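Local structure of N-formylglutamate amidohydrolase (Ralstonia eutropha, 2Q7S) at residues L16-G21 with G69-A74; E63-V68 with L277-I282. The protein binds zinc and is probably a metal-dependent hydrolase of the N-formylglutamate amidohydrolase type. All coordinates share one frame; numbering follows the deposited sequence. Where two conformers were deposited one is given.

How the contacts relate
From the N terminus, edge strand 14-17 runs into the loop at 18-21; contact 1 closes the loop from there to 69-74, bringing strand 71-75 back antiparallel beside it. Before that loop closes, the chain passes through 63-68, the irregular turns after helix 58-61, and contact 2 joins these to 277-282 in the C-terminal helix 267-289, some 200 residues later. The two closures therefore cross rather than nest. Their centres lie about 10 Å apart, and Gly70 N approaches Val65 O at 2.8 Å, a probable hydrogen bond. Together they tie the sheet edge, the loop leading into strand 71-75 and the C-terminal helix into one region.

Contact 1 of 2, residues L16-G21 with G69-A74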
loop_
_atom_site.group_PDB
_atom_site.type_symbol
_atom_site.label_atom_id
_atom_site.label_comp_id
_atom_site.label_asym_id
_atom_site.label_seq_id
_atom_site.Cartn_x
_atom_site.Cartn_y
_atom_site.Cartn_z
ATOM N N LEU A 16 -10.296 -3.702 9.481
ATOM C CA LEU A 16 -10.390 -2.254 9.747
ATOM C C LEU A 16 -10.228 -2.057 11.246
ATOM O O LEU A 16 -11.114 -2.409 12.004
ATOM C CB LEU A 16 -11.720 -1.705 9.309
ATOM C CG LEU A 16 -11.968 -0.210 9.459
ATOM C CD1 LEU A 16 -11.010 0.681 8.557
ATOM C CD2 LEU A 16 -13.423 -0.010 9.157
ATOM N N ALA A 17 -9.045 -1.597 11.633
ATOM C CA ALA A 17 -8.683 -1.341 13.047
ATOM C C ALA A 17 -8.964 0.119 13.367
ATOM O O ALA A 17 -8.303 1.050 12.828
ATOM C CB ALA A 17 -7.179 -1.722 13.332
ATOM N N LEU A 18 -9.989 0.312 14.198
ATOM C CA LEU A 18 -10.422 1.628 14.660
ATOM C C LEU A 18 -9.849 1.980 16.048
ATOM O O LEU A 18 -9.580 1.098 16.882
ATOM C CB LEU A 18 -11.975 1.731 14.669
ATOM C CG LEU A 18 -12.678 1.441 13.324
ATOM C CD1 LEU A 18 -14.193 1.293 13.533
ATOM C CD2 LEU A 18 -12.356 2.472 12.190
ATOM N N PRO A 19 -9.681 3.287 16.311
ATOM C CA PRO A 19 -9.110 3.659 17.615
ATOM C C PRO A 19 -10.011 3.347 18.823
ATOM O O PRO A 19 -11.216 3.500 18.722
ATOM C CB PRO A 19 -8.836 5.160 17.456
ATOM C CG PRO A 19 -9.699 5.616 16.348
ATOM C CD PRO A 19 -9.983 4.440 15.456
ATOM N N GLU A 20 -9.440 2.921 19.954
ATOM C CA GLU A 20 -10.210 2.791 21.203
ATOM C C GLU A 20 -10.489 4.094 21.934
ATOM O O GLU A 20 -11.509 4.219 22.613
ATOM C CB GLU A 20 -9.565 1.815 22.178
ATOM C CG GLU A 20 -9.862 0.351 21.868
ATOM C CD GLU A 20 -9.178 -0.608 22.825
ATOM O OE1 GLU A 20 -9.281 -0.411 24.063
ATOM O OE2 GLU A 20 -8.537 -1.560 22.322
ATOM N N GLY A 21 -9.580 5.051 21.820
ATOM C CA GLY A 21 -9.769 6.343 22.438
ATOM C C GLY A 21 -10.017 7.452 21.419
ATOM O O GLY A 21 -10.688 7.240 20.431
ATOM N N GLY A 69 -4.860 6.683 17.786
ATOM C CA GLY A 69 -6.006 7.475 17.321
ATOM C C GLY A 69 -6.296 7.375 15.833
ATOM O O GLY A 69 -7.334 7.832 15.386
ATOM N N GLY A 70 -5.420 6.701 15.089
ATOM C CA GLY A 70 -5.609 6.505 13.638
ATOM C C GLY A 70 -6.486 5.344 13.244
ATOM O O GLY A 70 -6.951 4.545 14.075
ATOM N N THR A 71 -6.710 5.224 11.939
ATOM C CA THR A 71 -7.463 4.100 11.407
ATOM C C THR A 71 -6.551 3.335 10.478
ATOM O O THR A 71 -5.873 3.911 9.646
ATOM C CB THR A 71 -8.741 4.543 10.652
ATOM O OG1 THR A 71 -9.635 5.157 11.578
ATOM C CG2 THR A 71 -9.455 3.344 10.053
ATOM N N LEU A 72 -6.515 2.030 10.666
ATOM C CA LEU A 72 -5.746 1.153 9.817
ATOM C C LEU A 72 -6.636 0.161 9.085
ATOM O O LEU A 72 -7.247 -0.740 9.670
ATOM C CB LEU A 72 -4.633 0.487 10.614
ATOM C CG LEU A 72 -3.740 -0.471 9.806
ATOM C CD1 LEU A 72 -2.978 0.155 8.658
ATOM C CD2 LEU A 72 -2.766 -1.100 10.796
ATOM N N LEU A 73 -6.672 0.353 7.773
ATOM C CA LEU A 73 -7.291 -0.574 6.846
ATOM C C LEU A 73 -6.284 -1.539 6.148
ATOM O O LEU A 73 -5.259 -1.141 5.636
ATOM C CB LEU A 73 -8.058 0.212 5.799
ATOM C CG LEU A 73 -8.664 -0.561 4.582
ATOM C CD1 LEU A 73 -9.865 -1.492 4.969
ATOM C CD2 LEU A 73 -9.113 0.415 3.527
ATOM N N ALA A 74 -6.621 -2.829 6.116
ATOM C CA ALA A 74 -5.762 -3.775 5.433
ATOM C C ALA A 74 -6.527 -4.829 4.626
ATOM O O ALA A 74 -7.506 -5.406 5.120
ATOM C CB ALA A 74 -4.824 -4.414 6.443
#
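Leu16 and Thr71 meet methyl to methyl: Leu16 CD1 lies 3.4 Å from Thr71 CG2, tighter than ordinary van der Waals contact, with the two side chains at a slant to each other. Leu16 holds CG anti to its backbone N (chi1 -178°), and its branch CD1 also reaches Leu73 CB at 4.1 Å. Leu18 comes to the same threonine methyl through CD2, 3.7 Å from Thr71 CG2; here the side chains lie side by side and point the same way. Thr71 CG2 is thus met by one methyl each from Leu16 and Leu18. The threonine hydroxyl lies beside the backbone N (chi1 -65°), near Leu18 CD2 and Pro19 CD.

Pro19 brings CB, CG and CD of its ring up to Gly69 and Gly70. CD, the ring carbon bonded to nitrogen, is 3.3 Å from Gly70 O, and CG, one bond further round, is 3.4 Å from Gly69 O. On the face bearing Ala17 and Leu72 the two CB atoms stand 4.3 Å apart.

Ala17 and Leu72 form the hydrogen-bonded antiparallel pair. Ala17 N donates to Leu72 O at 2.8 Å, nearly straight at 168°, and Leu72 N returns to Ala17 O at 3.0 Å. CA-H...O contacts from Leu16 and Thr71 add to the same two oxygens. On its far side strand 71-75 bonds to strand 26-30, while Leu73 packs on Tyr148, Ala151 and Leu152 of helix 134-163.

The chemistry is that of an antiparallel strand added to the edge of a mixed sheet: two reciprocal backbone bonds fix the register, and methyl packing with the proline ring continues the join past the last bridge.

Contact 2 of 2, residues E63-V68 with L277-I282; sequences EAVPRV and LLTLRI
Val68 and Thr279 meet where the irregular turns of 63-68 come up against a regular turn of helix 267-289. Residues 63-67 have helical backbone angles but no regular bonding; the bonds from Arg67 N and Val68 N back to Ala64 O are weak. The two backbones come nearest at Val68 and Leu280, whose CA atoms are 6.0 Å apart, with Val65 and Thr279 next.

Thr279 carries the contact through its methyl. With OG1 beside the backbone N (chi1 -63°), CG2 stands anti to that N and touches Val68 CG2 at 3.5 Å, a tight approach with the side chains roughly perpendicular. The same methyl lies 3.7 Å from Val65 CA and 3.9 Å from Val65 CG2, again with the side chains at about a right angle. Ala64 CB adds a contact to Thr279 CB at 4.1 Å. The other branch of Val68, CG1, crosses at a slant to Leu280 and meets its CD1 at 4.0 Å.

The threonine hydroxyl bonds to Leu275 O, within its own helix. Trp62 also packs on Thr279, and Val68 reaches Ala283 one turn on.

The join is therefore apolar: with its hydroxyl engaged by the helix backbone, Thr279 offers the loop a methyl, and dispersion and burial of hydrocarbon hold the C-terminal helix against the approach to strand 71-75.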
loop_
_atom_site.group_PDB
_atom_site.type_symbol
_atom_site.label_atom_id
_atom_site.label_comp_id
_atom_site.label_asym_id
_atom_site.label_seq_id
_atom_site.Cartn_x
_atom_site.Cartn_y
_atom_site.Cartn_z
ATOM N N GLU A 63 0.878 -1.821 13.403
ATOM C CA GLU A 63 -0.196 -2.027 14.412
ATOM C C GLU A 63 -0.524 -0.833 15.332
ATOM O O GLU A 63 -1.645 -0.694 15.700
ATOM C CB GLU A 63 0.102 -3.249 15.297
ATOM C CG GLU A 63 1.353 -3.109 16.095
ATOM C CD GLU A 63 1.354 -3.908 17.366
ATOM O OE1 GLU A 63 0.649 -4.946 17.431
ATOM O OE2 GLU A 63 2.090 -3.500 18.296
ATOM N N ALA A 64 0.451 0.021 15.648
ATOM C CA ALA A 64 0.301 1.236 16.522
ATOM C C ALA A 64 -0.701 2.267 16.070
ATOM O O ALA A 64 -1.146 3.073 16.857
ATOM C CB ALA A 64 1.616 1.945 16.634
ATOM N N VAL A 65 -0.997 2.291 14.779
ATOM C CA VAL A 65 -1.844 3.295 14.198
ATOM C C VAL A 65 -3.180 3.556 14.961
ATOM O O VAL A 65 -3.444 4.720 15.273
ATOM C CB VAL A 65 -2.071 2.995 12.666
ATOM C CG1 VAL A 65 -3.227 3.842 12.088
ATOM C CG2 VAL A 65 -0.810 3.300 11.910
ATOM N N PRO A 66 -4.031 2.503 15.214
ATOM C CA PRO A 66 -5.258 2.652 15.971
ATOM C C PRO A 66 -4.993 2.911 17.469
ATOM O O PRO A 66 -5.797 3.549 18.137
ATOM C CB PRO A 66 -5.972 1.299 15.716
ATOM C CG PRO A 66 -4.901 0.382 15.572
ATOM C CD PRO A 66 -3.934 1.106 14.734
ATOM N N ARG A 67 -3.796 2.566 17.936
ATOM C CA ARG A 67 -3.408 2.778 19.339
ATOM C C ARG A 67 -3.115 4.231 19.607
ATOM O O ARG A 67 -3.081 4.616 20.731
ATOM C CB ARG A 67 -2.155 1.962 19.687
ATOM C CG ARG A 67 -2.315 0.423 19.479
ATOM C CD ARG A 67 -0.993 -0.325 19.752
ATOM N NE ARG A 67 -0.756 -0.359 21.193
ATOM C CZ ARG A 67 0.442 -0.411 21.790
ATOM N NH1 ARG A 67 1.557 -0.536 21.101
ATOM N NH2 ARG A 67 0.502 -0.464 23.107
ATOM N N VAL A 68 -2.853 5.015 18.568
ATOM C CA VAL A 68 -2.586 6.420 18.728
ATOM C C VAL A 68 -3.728 7.280 18.153
ATOM O O VAL A 68 -3.595 8.479 18.102
ATOM C CB VAL A 68 -1.206 6.834 18.123
ATOM C CG1 VAL A 68 -0.113 5.973 18.711
ATOM C CG2 VAL A 68 -1.228 6.769 16.562
ATOM N N LEU A 277 6.859 4.124 17.699
ATOM C CA LEU A 277 7.378 5.417 18.121
ATOM C C LEU A 277 7.229 6.478 17.022
ATOM O O LEU A 277 6.911 7.632 17.329
ATOM C CB LEU A 277 8.838 5.303 18.582
ATOM C CG LEU A 277 9.208 4.831 20.002
ATOM C CD1 LEU A 277 9.127 5.929 21.048
ATOM C CD2 LEU A 277 8.408 3.649 20.455
ATOM N N LEU A 278 7.423 6.117 15.761
ATOM C CA LEU A 278 7.258 7.080 14.661
ATOM C C LEU A 278 5.767 7.478 14.580
ATOM O O LEU A 278 5.434 8.643 14.398
ATOM C CB LEU A 278 7.703 6.479 13.310
ATOM C CG LEU A 278 7.257 7.285 12.084
ATOM C CD1 LEU A 278 8.011 8.611 12.047
ATOM C CD2 LEU A 278 7.383 6.456 10.765
ATOM N N THR A 279 4.885 6.513 14.800
ATOM C CA THR A 279 3.421 6.710 14.643
ATOM C C THR A 279 2.888 7.633 15.722
ATOM O O THR A 279 1.995 8.426 15.488
ATOM C CB THR A 279 2.658 5.314 14.564
ATOM O OG1 THR A 279 3.080 4.576 13.403
ATOM C CG2 THR A 279 1.157 5.488 14.423
ATOM N N LEU A 280 3.427 7.498 16.939
ATOM C CA LEU A 280 3.067 8.342 18.037
ATOM C C LEU A 280 3.456 9.773 17.662
ATOM O O LEU A 280 2.677 10.730 17.829
ATOM C CB LEU A 280 3.771 7.886 19.336
ATOM C CG LEU A 280 3.436 8.607 20.640
ATOM C CD1 LEU A 280 1.894 8.704 20.859
ATOM C CD2 LEU A 280 4.109 7.920 21.850
ATOM N N ARG A 281 4.651 9.930 17.125
ATOM C CA ARG A 281 5.077 11.256 16.696
ATOM C C ARG A 281 4.194 11.869 15.586
ATOM O O ARG A 281 3.915 13.060 15.588
ATOM C CB ARG A 281 6.523 11.179 16.250
ATOM C CG ARG A 281 7.125 12.529 15.959
ATOM C CD ARG A 281 7.270 13.400 17.217
ATOM N NE ARG A 281 7.650 14.729 16.776
ATOM C CZ ARG A 281 6.810 15.659 16.335
ATOM N NH1 ARG A 281 5.488 15.445 16.298
ATOM N NH2 ARG A 281 7.305 16.823 15.924
ATOM N N ILE A 282 3.775 11.052 14.623
ATOM C CA ILE A 282 2.894 11.502 13.570
ATOM C C ILE A 282 1.533 11.889 14.143
ATOM O O ILE A 282 0.968 12.845 13.689
ATOM C CB ILE A 282 2.686 10.403 12.485
ATOM C CG1 ILE A 282 3.996 10.076 11.744
ATOM C CG2 ILE A 282 1.566 10.750 11.473
ATOM C CD1 ILE A 282 3.827 8.902 10.714
#